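Local coordinates for putative methyl-accepting chemotaxis protein (Salmonella enterica subsp. enterica serovar Typhimurium str. LT2, PDB 6DB1) that probably senses chemical signals through this N-terminal ligand-binding domain and passes them on to the chemotaxis machinery of the cell, at residues P51-A56 and Q103-G108. Residues are numbered along the deposited sequence; the frame is centred on the assembly and turned at random.
Sequences PDFAPA and QLAQQG
Phe-53 reaches across to Ala-105 and Gln-106 at one end of a four-helix bundle, the build expected of a chemoreceptor sensor domain. The contact joins the loop before helix 54-73 to the C-terminal end of helix 80-105. Before the turn into helix 54-73, Asp-52 OD1 accepts a capping bond from Ala-54 N (3.0 Å), which meets it from above the carboxylate plane. CB of Phe-53 points toward 103-108; chi1 of -66° sets CG anti to the carbonyl carbon and beside the backbone N. Phe-53 CG lies 4.2 Å from Gln-106 OE1, and Phe-53 CD2 is 4.1 Å from both Gln-106 CG and OE1. Farther out, Phe-53 CE2 is 4.0 Å from Gln-106 CG, which stands 13° off the ring normal, good evidence for a CH-pi contact over the face. Pro-51 CB lies over the opposite face, displaced toward the rim. With the planes 82° apart the Gln-106 amide does not stack; its OE1 is hydrogen-bonded to Arg-57 of helix 54-73, a second tie between the two chain regions. Phe-53 CE1 makes a looser apolar approach to Ala-105 CB (4.5 Å), while Met-42 and Met-102 also touch Phe-53. At the ring's far end, Phe-53 CZ comes obliquely to 3.7 Å from Ala-105 O.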
# COMPACT_ATOMS: atom_id res chain seq x y z
N PRO A 51 12.13 15.09 20.00
CA PRO A 51 11.72 14.26 18.86
C PRO A 51 12.75 14.19 17.72
O PRO A 51 13.56 15.10 17.54
CB PRO A 51 10.45 14.97 18.35
CG PRO A 51 10.72 16.42 18.63
CD PRO A 51 11.47 16.40 19.95
N ASP A 52 12.73 13.07 16.99
CA ASP A 52 13.56 12.88 15.81
C ASP A 52 12.59 12.91 14.66
O ASP A 52 11.75 12.02 14.55
CB ASP A 52 14.31 11.54 15.81
CG ASP A 52 14.97 11.24 14.37
OD1 ASP A 52 15.33 12.25 13.77
OD2 ASP A 52 15.11 10.05 14.02
N PHE A 53 12.66 13.94 13.83
CA PHE A 53 11.76 14.06 12.69
C PHE A 53 12.39 13.52 11.41
O PHE A 53 11.69 13.39 10.41
CB PHE A 53 11.37 15.52 12.46
CG PHE A 53 10.54 16.11 13.57
CD1 PHE A 53 9.26 15.63 13.80
CD2 PHE A 53 11.02 17.15 14.35
CE1 PHE A 53 8.49 16.16 14.82
CE2 PHE A 53 10.24 17.69 15.36
CZ PHE A 53 8.97 17.19 15.59
N ALA A 54 13.69 13.18 11.45
CA ALA A 54 14.43 12.70 10.26
C ALA A 54 13.65 11.61 9.49
O ALA A 54 13.57 11.69 8.25
CB ALA A 54 15.80 12.21 10.67
N PRO A 55 13.09 10.59 10.20
CA PRO A 55 12.35 9.48 9.57
C PRO A 55 11.02 9.88 8.91
O PRO A 55 10.67 9.38 7.83
CB PRO A 55 12.06 8.45 10.67
CG PRO A 55 12.35 9.17 11.97
CD PRO A 55 13.31 10.29 11.62
N ALA A 56 10.25 10.74 9.57
CA ALA A 56 8.99 11.18 8.98
C ALA A 56 9.30 11.97 7.71
O ALA A 56 8.68 11.74 6.66
CB ALA A 56 8.19 11.99 9.97
N GLN A 103 4.86 20.50 8.98
CA GLN A 103 5.26 21.85 9.34
C GLN A 103 4.62 22.22 10.68
O GLN A 103 5.23 22.89 11.53
CB GLN A 103 4.92 22.80 8.19
CG GLN A 103 5.78 22.56 6.95
CD GLN A 103 5.44 23.44 5.77
OE1 GLN A 103 4.30 23.84 5.56
NE2 GLN A 103 6.45 23.70 4.94
N LEU A 104 3.41 21.71 10.90
CA LEU A 104 2.65 21.99 12.10
C LEU A 104 3.21 21.17 13.27
O LEU A 104 3.20 21.62 14.41
CB LEU A 104 1.19 21.63 11.78
CG LEU A 104 0.10 22.48 12.43
CD1 LEU A 104 0.32 23.97 12.16
CD2 LEU A 104 -1.26 22.06 11.91
N ALA A 105 3.74 19.99 12.99
CA ALA A 105 4.29 19.13 14.05
C ALA A 105 5.58 19.74 14.60
O ALA A 105 6.00 19.46 15.73
CB ALA A 105 4.54 17.74 13.51
N GLN A 106 6.20 20.59 13.80
CA GLN A 106 7.43 21.24 14.18
C GLN A 106 7.14 22.62 14.78
O GLN A 106 8.07 23.35 15.07
CB GLN A 106 8.34 21.31 12.95
CG GLN A 106 8.77 19.94 12.44
CD GLN A 106 9.46 19.96 11.10
OE1 GLN A 106 10.50 19.33 10.91
NE2 GLN A 106 8.90 20.69 10.15
N GLN A 107 5.87 22.98 15.04
CA GLN A 107 5.62 24.34 15.58
C GLN A 107 4.29 24.40 16.35
O GLN A 107 4.28 24.81 17.53
CB GLN A 107 5.67 25.36 14.43
CG GLN A 107 4.44 25.35 13.52
CD GLN A 107 4.66 26.02 12.19
OE1 GLN A 107 5.67 25.81 11.51
NE2 GLN A 107 3.67 26.78 11.76
N GLY A 108 3.20 23.99 15.71
CA GLY A 108 1.84 24.07 16.27
C GLY A 108 1.65 23.30 17.57
O GLY A 108 2.61 22.92 18.24